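Long-range contacts in uncharacterized protein aq_328 (Aquifex aeolicus, PDB 1R4V), which is of unknown function but folds into two histone-fold repeats within one chain, a fold family generally associated with protein heterodimerization: residues Arg25-Phe29 against Asp46-Glu50; Asp41-Thr45 against Glu152-Ser156; Phe64-Glu68 against Phe115-Met121; Leu52-Val56 against Leu138-His142. All coordinates share one frame. Residues are numbered along the deposited sequence.

Interaction 1: Arg25-Phe29 against Asp46-Glu50; sequences RPKGF and DETIE. With ZN (zinc ion), chain E.
Phe29 lays one face of its ring against the side chain of Ile49: Ile49 CG2 stands 3.6 Å from the centroid of the Phe29 ring and 10° off its normal, a CH-pi contact in which Phe29 CE2 comes 3.7 Å from that Ile49 CG2. The ring (chi1 m, -82°) is reached from Ile49 in m, t. Segment 25-29 is extended up to Lys27. Gly28 then turns at phi/psi 93/-34, where a CB would jam against the Lys27 carbonyl O, and occupies the N-cap position of helix 29-40. Segment 46-50 is the first part of helix 46-62, and the CA atoms of Phe29 and Ile49 are 7.3 Å apart. The contact thus joins the start of the short first helix of a histone-fold repeat to the start of its long central helix. At the ring edge sit Asp46 OD1, 3.6 Å from Phe29 CD2, and Glu50 OE2, 3.1 Å from Phe29 CZ; Glu50 OE2 is also hydrogen-bonded to Tyr112, whose ring meets Phe29 edge-to-face. Arg25, with chi1 to chi3 all t, reaches across to form a salt bridge: Arg25 NE donates to Asp46 OD1 at 2.7 Å and 159°, and Arg25 NH2 adds a weak bond to Asp46 OD1 at 3.1 Å. Asp46 (chi1 m) keeps its other oxygen for metal, with Asp46 OD2 2.0 Å from the zinc ion, which Glu21 also binds.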
loop_
_atom_site.group_PDB
_atom_site.type_symbol
_atom_site.label_atom_id
_atom_site.label_comp_id
_atom_site.label_asym_id
_atom_site.label_seq_id
_atom_site.Cartn_x
_atom_site.Cartn_y
_atom_site.Cartn_z
ATOM N N ARG A 25 -0.393 2.378 20.839
ATOM C CA ARG A 25 -0.875 1.833 19.579
ATOM C C ARG A 25 0.173 2.185 18.525
ATOM O O ARG A 25 0.581 3.350 18.477
ATOM C CB ARG A 25 -2.211 2.459 19.213
ATOM C CG ARG A 25 -2.938 1.756 18.087
ATOM C CD ARG A 25 -4.163 2.528 17.680
ATOM N NE ARG A 25 -5.077 1.697 16.913
ATOM C CZ ARG A 25 -6.160 2.149 16.311
ATOM N NH1 ARG A 25 -6.461 3.430 16.350
ATOM N NH2 ARG A 25 -6.930 1.311 15.646
ATOM N N PRO A 26 0.610 1.232 17.692
ATOM C CA PRO A 26 1.657 1.526 16.712
ATOM C C PRO A 26 1.349 2.817 15.967
ATOM O O PRO A 26 0.199 3.099 15.648
ATOM C CB PRO A 26 1.634 0.300 15.794
ATOM C CG PRO A 26 1.157 -0.811 16.662
ATOM C CD PRO A 26 0.171 -0.173 17.589
ATOM N N LYS A 27 2.380 3.612 15.715
ATOM C CA LYS A 27 2.209 4.919 15.085
ATOM C C LYS A 27 1.667 4.768 13.668
ATOM O O LYS A 27 1.991 3.806 12.983
ATOM C CB LYS A 27 3.513 5.716 15.137
ATOM C CG LYS A 27 3.605 6.662 16.341
ATOM C CD LYS A 27 3.420 5.988 17.702
ATOM C CE LYS A 27 3.316 7.008 18.844
ATOM N NZ LYS A 27 1.932 7.519 19.128
ATOM N N GLY A 28 0.820 5.713 13.272
ATOM C CA GLY A 28 0.076 5.667 12.024
ATOM C C GLY A 28 -1.314 5.063 12.092
ATOM O O GLY A 28 -2.178 5.519 11.353
ATOM N N PHE A 29 -1.526 4.059 12.948
ATOM C CA PHE A 29 -2.779 3.283 13.037
ATOM C C PHE A 29 -3.911 4.238 13.359
ATOM O O PHE A 29 -4.929 4.331 12.670
ATOM C CB PHE A 29 -2.686 2.210 14.125
ATOM C CG PHE A 29 -2.001 0.926 13.726
ATOM C CD1 PHE A 29 -0.860 0.907 12.934
ATOM C CD2 PHE A 29 -2.507 -0.289 14.173
ATOM C CE1 PHE A 29 -0.247 -0.273 12.600
ATOM C CE2 PHE A 29 -1.900 -1.483 13.831
ATOM C CZ PHE A 29 -0.763 -1.477 13.047
ATOM N N ASP A 46 -7.467 -2.819 15.125
ATOM C CA ASP A 46 -6.054 -3.178 15.079
ATOM C C ASP A 46 -5.861 -4.464 14.264
ATOM O O ASP A 46 -4.953 -4.512 13.444
ATOM C CB ASP A 46 -5.437 -3.350 16.470
ATOM C CG ASP A 46 -5.266 -2.034 17.233
ATOM O OD1 ASP A 46 -5.129 -0.965 16.609
ATOM O OD2 ASP A 46 -5.242 -1.951 18.485
ATOM N N GLU A 47 -6.697 -5.481 14.491
ATOM C CA GLU A 47 -6.644 -6.750 13.769
ATOM C C GLU A 47 -6.779 -6.584 12.254
ATOM O O GLU A 47 -5.999 -7.194 11.494
ATOM C CB GLU A 47 -7.748 -7.702 14.231
ATOM C CG GLU A 47 -7.655 -9.052 13.520
ATOM C CD GLU A 47 -8.658 -10.085 13.989
ATOM O OE1 GLU A 47 -9.815 -9.742 14.349
ATOM O OE2 GLU A 47 -8.252 -11.265 13.985
ATOM N N THR A 48 -7.761 -5.792 11.807
ATOM C CA THR A 48 -7.955 -5.617 10.371
ATOM C C THR A 48 -6.958 -4.636 9.744
ATOM O O THR A 48 -6.679 -4.750 8.547
ATOM C CB THR A 48 -9.411 -5.259 9.979
ATOM O OG1 THR A 48 -9.909 -4.117 10.707
ATOM C CG2 THR A 48 -10.338 -6.449 10.287
ATOM N N ILE A 49 -6.443 -3.676 10.512
ATOM C CA ILE A 49 -5.337 -2.837 10.042
ATOM C C ILE A 49 -4.109 -3.690 9.769
ATOM O O ILE A 49 -3.453 -3.486 8.749
ATOM C CB ILE A 49 -4.983 -1.703 11.022
ATOM C CG1 ILE A 49 -6.094 -0.665 11.062
ATOM C CG2 ILE A 49 -3.637 -1.027 10.649
ATOM C CD1 ILE A 49 -6.064 0.238 12.306
ATOM N N GLU A 50 -3.785 -4.633 10.650
ATOM C CA GLU A 50 -2.655 -5.522 10.411
ATOM C C GLU A 50 -2.812 -6.328 9.112
ATOM O O GLU A 50 -1.852 -6.484 8.341
ATOM C CB GLU A 50 -2.458 -6.487 11.584
ATOM C CG GLU A 50 -1.911 -5.819 12.826
ATOM C CD GLU A 50 -0.439 -5.453 12.704
ATOM O OE1 GLU A 50 0.320 -6.126 11.968
ATOM O OE2 GLU A 50 -0.035 -4.483 13.375
HETATM ZN ZN ZN E . -5.197 -0.514 19.854
#

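Interaction 2: Asp41-Thr45 against Glu152-Ser156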
loop_
_atom_site.group_PDB
_atom_site.type_symbol
_atom_site.label_atom_id
_atom_site.label_comp_id
_atom_site.label_asym_id
_atom_site.label_seq_id
_atom_site.Cartn_x
_atom_site.Cartn_y
_atom_site.Cartn_z
ATOM N N ASP A 41 -15.624 5.622 5.001
ATOM C CA ASP A 41 -16.717 4.837 5.584
ATOM C C ASP A 41 -16.325 3.387 5.870
ATOM O O ASP A 41 -17.130 2.472 5.669
ATOM C CB ASP A 41 -17.983 4.871 4.704
ATOM C CG ASP A 41 -18.591 6.271 4.581
ATOM O OD1 ASP A 41 -18.871 6.696 3.434
ATOM O OD2 ASP A 41 -18.822 7.021 5.568
ATOM N N ILE A 42 -15.093 3.177 6.319
ATOM C CA ILE A 42 -14.608 1.852 6.654
ATOM C C ILE A 42 -14.122 1.906 8.093
ATOM O O ILE A 42 -13.225 2.675 8.427
ATOM C CB ILE A 42 -13.451 1.392 5.756
ATOM C CG1 ILE A 42 -13.893 1.222 4.301
ATOM C CG2 ILE A 42 -12.865 0.102 6.335
ATOM C CD1 ILE A 42 -12.751 1.260 3.309
ATOM N N ASP A 43 -14.715 1.071 8.927
ATOM C CA ASP A 43 -14.375 0.980 10.323
ATOM C C ASP A 43 -13.345 -0.137 10.512
ATOM O O ASP A 43 -13.665 -1.316 10.460
ATOM C CB ASP A 43 -15.668 0.735 11.101
ATOM C CG ASP A 43 -15.468 0.647 12.611
ATOM O OD1 ASP A 43 -14.329 0.827 13.103
ATOM O OD2 ASP A 43 -16.413 0.386 13.407
ATOM N N LEU A 44 -12.090 0.238 10.747
ATOM C CA LEU A 44 -11.000 -0.701 11.002
ATOM C C LEU A 44 -10.765 -0.933 12.496
ATOM O O LEU A 44 -11.093 -0.077 13.308
ATOM C CB LEU A 44 -9.700 -0.131 10.414
ATOM C CG LEU A 44 -9.606 0.231 8.939
ATOM C CD1 LEU A 44 -8.316 1.016 8.649
ATOM C CD2 LEU A 44 -9.685 -1.036 8.110
ATOM N N THR A 45 -10.190 -2.086 12.832
ATOM C CA THR A 45 -9.668 -2.427 14.150
ATOM C C THR A 45 -8.182 -2.703 14.006
ATOM O O THR A 45 -7.695 -2.835 12.875
ATOM C CB THR A 45 -10.310 -3.698 14.702
ATOM O OG1 THR A 45 -10.022 -4.826 13.858
ATOM C CG2 THR A 45 -11.826 -3.608 14.681
ATOM N N GLU A 152 -19.545 -5.131 4.350
ATOM C CA GLU A 152 -19.494 -4.811 5.767
ATOM C C GLU A 152 -18.812 -3.443 5.953
ATOM O O GLU A 152 -17.680 -3.268 5.514
ATOM C CB GLU A 152 -18.676 -5.892 6.485
ATOM C CG GLU A 152 -19.321 -7.272 6.502
ATOM C CD GLU A 152 -18.381 -8.458 6.722
ATOM O OE1 GLU A 152 -17.208 -8.289 7.124
ATOM O OE2 GLU A 152 -18.839 -9.608 6.464
ATOM N N ARG A 153 -19.474 -2.470 6.569
ATOM C CA ARG A 153 -18.817 -1.219 6.945
ATOM C C ARG A 153 -17.639 -1.472 7.895
ATOM O O ARG A 153 -16.632 -0.756 7.842
ATOM C CB ARG A 153 -19.827 -0.294 7.621
ATOM C CG ARG A 153 -19.237 1.015 8.087
ATOM C CD ARG A 153 -20.167 1.889 8.908
ATOM N NE ARG A 153 -19.375 2.928 9.573
ATOM C CZ ARG A 153 -18.981 4.070 9.012
ATOM N NH1 ARG A 153 -19.296 4.372 7.749
ATOM N NH2 ARG A 153 -18.255 4.925 9.729
ATOM N N LYS A 154 -17.781 -2.469 8.769
ATOM C CA LYS A 154 -16.735 -2.913 9.681
ATOM C C LYS A 154 -16.291 -4.310 9.243
ATOM O O LYS A 154 -16.849 -5.292 9.705
ATOM C CB LYS A 154 -17.254 -2.932 11.128
ATOM C CG LYS A 154 -16.168 -3.309 12.133
ATOM C CD LYS A 154 -16.657 -3.207 13.570
ATOM C CE LYS A 154 -15.617 -3.795 14.512
ATOM N NZ LYS A 154 -15.986 -3.537 15.945
ATOM N N PRO A 155 -15.315 -4.430 8.349
ATOM C CA PRO A 155 -14.946 -5.746 7.853
ATOM C C PRO A 155 -14.452 -6.718 8.927
ATOM O O PRO A 155 -13.721 -6.348 9.835
ATOM C CB PRO A 155 -13.856 -5.475 6.813
ATOM C CG PRO A 155 -13.664 -4.003 6.750
ATOM C CD PRO A 155 -14.565 -3.341 7.702
ATOM N N SER A 156 -14.882 -7.962 8.806
ATOM C CA SER A 156 -14.379 -9.042 9.637
ATOM C C SER A 156 -12.989 -9.474 9.197
ATOM O O SER A 156 -12.525 -9.093 8.130
ATOM C CB SER A 156 -15.335 -10.226 9.510
ATOM O OG SER A 156 -15.352 -10.754 8.182
HETATM O O HOH W 1 -12.534 -3.946 10.670
#
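Arg153, Asp43 and Lys154 bury the most surface here, and each meets its partners differently. Asp43 points its CA-to-CB bond toward segment 152-156, and its backbone carries the main polar tie: Asp43 N donates to Arg153 O at 2.9 Å and a nearly straight 174°. Register confirms that the two loops run parallel, with CA atoms 5.2 Å apart for Ile42 and Arg153 and 4.6 Å for Asp43 and Lys154. On the other side of the bridge Asp43 O faces Pro155, which has no N-H to give. Pro155 CD lies 3.5 Å from Asp43 O, and a water donates to Asp43 O at 2.9 Å and to Pro155 O at 2.8 Å. A CA-H...O contact from Lys154 CA to Asp43 O (3.5 Å) accompanies the pairing. The Lys154 chain, t throughout, runs past Asp43 and Thr45, with Lys154 CD 3.6 Å from Asp43 OD2 and Lys154 CE 3.8 Å from Thr45 CG2. Arg153 extends the other way and sets a guanidinium face over Asp41 C; its salt bridge, Arg153 NH1 to Asp41 OD2, is weak at 3.5 Å. Ile42, whose CA-to-CB bond points away from segment 152-156, packs on Ala143 and Ile146 of helix 131-149. Such a short parallel bridge between the loop preceding one long central helix and the loop following the other is characteristic of paired histone folds, here joined within a single chain.

Interaction 3: Phe64-Glu68 against Phe115-Met121; sequences FYGAE and FIPPVEM
The Phe64 ring is the apolar centre of a contact that, in histone-fold terms, sets the turn between helix 46-62 and helix 67-73, in the first repeat, against the loop leading from the first short helix of the second repeat toward its long helix. Pro117 CB sits over one face of that ring, 3.5 Å from the centroid of Phe64 and 7° off its normal, a CH-pi contact. Phe64 takes chi1 m (-73°) with chi2 80°. Around it, Phe64 CE1 is 3.7 Å from Phe115 CZ (an oblique ring pair, centroids 5.9 Å apart, planes at 42°), Phe64 CD2 is 3.9 Å from Val119 CG1, and Phe64 CB is 4.1 Å from Pro118 CD. Ile79 of strand 78-79 also packs on Phe64 and Val119. Segment 115-121 is irregular and mostly extended, bent at Pro118 (phi/psi -81/59), the centre of an inverse gamma turn. Segment 64-68 turns through Gly66, phi 78°, at the N-cap position of helix 67-73. The two run in the same sense: CA atoms of Phe64 and Pro117, and of Glu68 and Met121, are each 6.9 Å apart. At the polar edge Glu68, chi1 m and chi2 t, points toward the loop, its OE1 3.5 Å from Val119 CB. That single Glu68 OE1 accepts hydrogen bonds from two successive backbone amides, Glu120 N at 2.8 Å and Met121 N, of a selenomethionine, at 2.9 Å.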
loop_
_atom_site.group_PDB
_atom_site.type_symbol
_atom_site.label_atom_id
_atom_site.label_comp_id
_atom_site.label_asym_id
_atom_site.label_seq_id
_atom_site.Cartn_x
_atom_site.Cartn_y
_atom_site.Cartn_z
ATOM N N PHE A 64 7.685 -5.154 -7.846
ATOM C CA PHE A 64 9.058 -5.407 -8.292
ATOM C C PHE A 64 9.187 -6.567 -9.298
ATOM O O PHE A 64 10.281 -6.872 -9.775
ATOM C CB PHE A 64 9.971 -5.555 -7.067
ATOM C CG PHE A 64 10.225 -4.254 -6.375
ATOM C CD1 PHE A 64 9.278 -3.716 -5.498
ATOM C CD2 PHE A 64 11.389 -3.528 -6.617
ATOM C CE1 PHE A 64 9.485 -2.497 -4.881
ATOM C CE2 PHE A 64 11.578 -2.315 -5.993
ATOM C CZ PHE A 64 10.646 -1.803 -5.124
ATOM N N TYR A 65 8.088 -7.223 -9.662
ATOM C CA TYR A 65 8.102 -8.205 -10.745
ATOM C C TYR A 65 8.591 -7.567 -12.047
ATOM O O TYR A 65 8.073 -6.537 -12.499
ATOM C CB TYR A 65 6.693 -8.783 -10.985
ATOM C CG TYR A 65 6.599 -9.703 -12.185
ATOM C CD1 TYR A 65 7.020 -11.034 -12.094
ATOM C CD2 TYR A 65 6.088 -9.245 -13.406
ATOM C CE1 TYR A 65 6.942 -11.900 -13.217
ATOM C CE2 TYR A 65 5.989 -10.096 -14.520
ATOM C CZ TYR A 65 6.429 -11.412 -14.430
ATOM O OH TYR A 65 6.296 -12.220 -15.552
ATOM N N GLY A 66 9.615 -8.168 -12.618
ATOM C CA GLY A 66 10.234 -7.673 -13.845
ATOM C C GLY A 66 11.161 -6.486 -13.690
ATOM O O GLY A 66 11.813 -6.125 -14.673
ATOM N N ALA A 67 11.280 -5.916 -12.491
ATOM C CA ALA A 67 12.006 -4.664 -12.317
ATOM C C ALA A 67 13.521 -4.745 -12.552
ATOM O O ALA A 67 14.099 -3.854 -13.167
ATOM C CB ALA A 67 11.717 -4.012 -10.993
ATOM N N GLU A 68 14.178 -5.780 -12.066
ATOM C CA GLU A 68 15.607 -5.930 -12.334
ATOM C C GLU A 68 15.900 -6.067 -13.811
ATOM O O GLU A 68 16.866 -5.469 -14.286
ATOM C CB GLU A 68 16.182 -7.103 -11.550
ATOM C CG GLU A 68 16.203 -6.830 -10.062
ATOM C CD GLU A 68 16.791 -7.979 -9.248
ATOM O OE1 GLU A 68 17.671 -7.739 -8.410
ATOM O OE2 GLU A 68 16.365 -9.141 -9.420
ATOM N N PHE A 115 9.384 -2.682 4.919
ATOM C CA PHE A 115 9.354 -3.230 3.572
ATOM C C PHE A 115 10.757 -3.529 3.044
ATOM O O PHE A 115 11.653 -2.707 3.170
ATOM C CB PHE A 115 8.637 -2.248 2.637
ATOM C CG PHE A 115 8.615 -2.687 1.210
ATOM C CD1 PHE A 115 9.269 -1.958 0.229
ATOM C CD2 PHE A 115 7.953 -3.845 0.847
ATOM C CE1 PHE A 115 9.247 -2.378 -1.092
ATOM C CE2 PHE A 115 7.922 -4.268 -0.476
ATOM C CZ PHE A 115 8.587 -3.533 -1.445
ATOM N N ILE A 116 10.933 -4.715 2.471
ATOM C CA ILE A 116 12.176 -5.149 1.829
ATOM C C ILE A 116 11.770 -5.650 0.451
ATOM O O ILE A 116 11.122 -6.689 0.329
ATOM C CB ILE A 116 12.836 -6.270 2.638
ATOM C CG1 ILE A 116 13.195 -5.748 4.038
ATOM C CG2 ILE A 116 14.083 -6.819 1.923
ATOM C CD1 ILE A 116 13.441 -6.832 5.056
ATOM N N PRO A 117 12.093 -4.937 -0.614
ATOM C CA PRO A 117 11.690 -5.430 -1.927
ATOM C C PRO A 117 12.425 -6.732 -2.258
ATOM O O PRO A 117 13.574 -6.908 -1.847
ATOM C CB PRO A 117 12.062 -4.283 -2.864
ATOM C CG PRO A 117 13.063 -3.506 -2.143
ATOM C CD PRO A 117 12.802 -3.654 -0.697
ATOM N N PRO A 118 11.770 -7.639 -2.962
ATOM C CA PRO A 118 12.358 -8.939 -3.293
ATOM C C PRO A 118 13.314 -8.897 -4.485
ATOM O O PRO A 118 13.109 -9.576 -5.485
ATOM C CB PRO A 118 11.123 -9.789 -3.586
ATOM C CG PRO A 118 10.105 -8.809 -4.154
ATOM C CD PRO A 118 10.391 -7.505 -3.476
ATOM N N VAL A 119 14.363 -8.093 -4.391
ATOM C CA VAL A 119 15.318 -7.901 -5.479
ATOM C C VAL A 119 16.679 -7.920 -4.826
ATOM O O VAL A 119 16.793 -7.687 -3.617
ATOM C CB VAL A 119 15.119 -6.571 -6.238
ATOM C CG1 VAL A 119 13.814 -6.605 -7.007
ATOM C CG2 VAL A 119 15.158 -5.357 -5.312
ATOM N N GLU A 120 17.703 -8.198 -5.619
ATOM C CA GLU A 120 19.089 -8.088 -5.143
ATOM C C GLU A 120 19.675 -6.717 -5.474
ATOM O O GLU A 120 20.526 -6.197 -4.752
ATOM C CB GLU A 120 19.940 -9.229 -5.715
ATOM C CG GLU A 120 19.631 -10.567 -5.049
ATOM C CD GLU A 120 19.835 -10.526 -3.535
ATOM O OE1 GLU A 120 20.850 -9.928 -3.094
ATOM O OE2 GLU A 120 18.994 -11.073 -2.772
HETATM N N MSE A 121 19.207 -6.097 -6.551
HETATM C CA MSE A 121 19.734 -4.795 -6.933
HETATM C C MSE A 121 19.343 -3.669 -5.999
HETATM O O MSE A 121 18.313 -3.707 -5.349
HETATM C CB MSE A 121 19.248 -4.399 -8.325
HETATM C CG MSE A 121 19.774 -5.263 -9.428
HETATM SE SE MSE A 121 19.074 -4.673 -11.198
HETATM C CE MSE A 121 18.850 -2.978 -10.820
#

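Interaction 4: Leu52-Val56 against Leu138-His142; sequences LLNSV and LLLMH
Helix segments 52-56 and 138-142 cross with axes 10.2 Å apart at closest approach and 121° between their directions, as the long central helices do in the histone handshake. Val56 (chi1 t) packs against Leu138, Leu139 and His142: Val56 CG1 is 3.9 Å from Leu138 CB, Val56 CG2 is 3.9 Å from Leu139 CD2, and the same CG2 lies over the His142 ring, 3.9 Å from its centroid and 18° off the normal. His142 in turn reaches in among Leu52, Ser55 and Val56. Leu52 (t, p) brings Leu52 CD1 to 3.4 Å from His142 CB and Leu52 CD2 to 4.1 Å from Leu139 CD2. CA atoms of Val56 and Leu138 approach to 6.1 Å, those of Leu52 and His142 to 7.6 Å. The His142 ring (chi1 m, chi2 73°) is pinned at both nitrogens: His142 ND1 donates to Leu138 O at 2.7 Å, and His142 NE2 hydrogen-bonds Ser55 OG at 2.7 Å. Around this crossing, helix 106-113 packs on Leu53 and Leu139, helix 157-168 on Leu52, Ser55 and His142, and helix 88-98 on Leu138.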
loop_
_atom_site.group_PDB
_atom_site.type_symbol
_atom_site.label_atom_id
_atom_site.label_comp_id
_atom_site.label_asym_id
_atom_site.label_seq_id
_atom_site.Cartn_x
_atom_site.Cartn_y
_atom_site.Cartn_z
ATOM N N LEU A 52 -4.704 -5.519 6.528
ATOM C CA LEU A 52 -4.648 -4.535 5.453
ATOM C C LEU A 52 -3.192 -4.213 5.111
ATOM O O LEU A 52 -2.788 -4.255 3.945
ATOM C CB LEU A 52 -5.397 -3.270 5.859
ATOM C CG LEU A 52 -5.230 -2.016 4.988
ATOM C CD1 LEU A 52 -5.739 -2.286 3.549
ATOM C CD2 LEU A 52 -5.975 -0.894 5.628
ATOM N N LEU A 53 -2.399 -3.900 6.125
ATOM C CA LEU A 53 -0.981 -3.588 5.924
ATOM C C LEU A 53 -0.154 -4.759 5.401
ATOM O O LEU A 53 0.782 -4.548 4.617
ATOM C CB LEU A 53 -0.366 -3.041 7.216
ATOM C CG LEU A 53 -0.947 -1.745 7.759
ATOM C CD1 LEU A 53 -0.206 -1.395 9.069
ATOM C CD2 LEU A 53 -0.852 -0.629 6.761
ATOM N N ASN A 54 -0.478 -5.991 5.804
ATOM C CA ASN A 54 0.229 -7.144 5.267
ATOM C C ASN A 54 -0.086 -7.299 3.776
ATOM O O ASN A 54 0.793 -7.662 3.013
ATOM C CB ASN A 54 -0.067 -8.430 6.016
ATOM C CG ASN A 54 0.614 -8.489 7.376
ATOM O OD1 ASN A 54 1.588 -7.781 7.641
ATOM N ND2 ASN A 54 0.102 -9.361 8.243
ATOM N N SER A 55 -1.318 -7.000 3.379
ATOM C CA SER A 55 -1.731 -7.064 1.984
ATOM C C SER A 55 -1.066 -5.945 1.169
ATOM O O SER A 55 -0.619 -6.165 0.039
ATOM C CB SER A 55 -3.258 -7.026 1.881
ATOM O OG SER A 55 -3.661 -7.028 0.532
ATOM N N VAL A 56 -0.991 -4.738 1.734
ATOM C CA VAL A 56 -0.302 -3.623 1.095
ATOM C C VAL A 56 1.171 -3.980 0.866
ATOM O O VAL A 56 1.725 -3.794 -0.227
ATOM C CB VAL A 56 -0.485 -2.308 1.906
ATOM C CG1 VAL A 56 0.433 -1.216 1.399
ATOM C CG2 VAL A 56 -1.939 -1.854 1.842
ATOM N N LEU A 138 -1.676 2.333 -2.821
ATOM C CA LEU A 138 -2.041 0.961 -2.465
ATOM C C LEU A 138 -3.088 0.951 -1.351
ATOM O O LEU A 138 -3.983 0.124 -1.347
ATOM C CB LEU A 138 -0.812 0.143 -2.063
ATOM C CG LEU A 138 0.112 -0.263 -3.208
ATOM C CD1 LEU A 138 1.401 -0.786 -2.624
ATOM C CD2 LEU A 138 -0.565 -1.263 -4.171
ATOM N N LEU A 139 -3.007 1.881 -0.413
ATOM C CA LEU A 139 -4.003 1.992 0.650
ATOM C C LEU A 139 -5.359 2.399 0.090
ATOM O O LEU A 139 -6.376 1.786 0.451
ATOM C CB LEU A 139 -3.518 2.935 1.742
ATOM C CG LEU A 139 -2.497 2.339 2.706
ATOM C CD1 LEU A 139 -1.835 3.514 3.421
ATOM C CD2 LEU A 139 -3.136 1.388 3.705
ATOM N N LEU A 140 -5.390 3.380 -0.811
ATOM C CA LEU A 140 -6.644 3.820 -1.413
ATOM C C LEU A 140 -7.243 2.760 -2.283
ATOM O O LEU A 140 -8.456 2.605 -2.280
ATOM C CB LEU A 140 -6.481 5.058 -2.279
ATOM C CG LEU A 140 -6.107 6.313 -1.487
ATOM C CD1 LEU A 140 -6.105 7.469 -2.468
ATOM C CD2 LEU A 140 -7.034 6.572 -0.311
HETATM N N MSE A 141 -6.393 2.066 -3.044
HETATM C CA MSE A 141 -6.861 0.912 -3.797
HETATM C C MSE A 141 -7.517 -0.167 -2.941
HETATM O O MSE A 141 -8.614 -0.636 -3.269
HETATM C CB MSE A 141 -5.739 0.329 -4.622
HETATM C CG MSE A 141 -6.266 -0.821 -5.408
HETATM SE SE MSE A 141 -5.731 -2.556 -4.577
HETATM C CE MSE A 141 -6.318 -3.728 -6.060
ATOM N N HIS A 142 -6.872 -0.553 -1.850
ATOM C CA HIS A 142 -7.454 -1.489 -0.898
ATOM C C HIS A 142 -8.771 -0.986 -0.308
ATOM O O HIS A 142 -9.681 -1.771 -0.163
ATOM C CB HIS A 142 -6.502 -1.826 0.245
ATOM C CG HIS A 142 -5.464 -2.829 -0.124
ATOM N ND1 HIS A 142 -4.394 -2.526 -0.939
ATOM C CD2 HIS A 142 -5.323 -4.130 0.220
ATOM C CE1 HIS A 142 -3.634 -3.599 -1.078
ATOM N NE2 HIS A 142 -4.182 -4.586 -0.389
#

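From the N terminus, interaction 1 closes first, bringing the loop that leads into helix 29-40 against the start of helix 46-62. Interaction 2 opens within that loop, at 41-45, and closes at 152-156, so the two cross; they touch where Thr48 CG2 lies 3.4 Å from Pro155 O. Nested inside interaction 2 is interaction 4, which crosses helix 46-62 with helix 131-149, and inside that again lies interaction 3, joining 64-68 to 115-121. Interactions 1 and 4 share helix 46-62 and meet at Phe29 CE1 and Leu53 CD1, 3.7 Å apart. Interactions 2 and 3, with centres about 32 Å apart, link the two repeats on opposite sides of the chain's centre, near which interaction 4 lies.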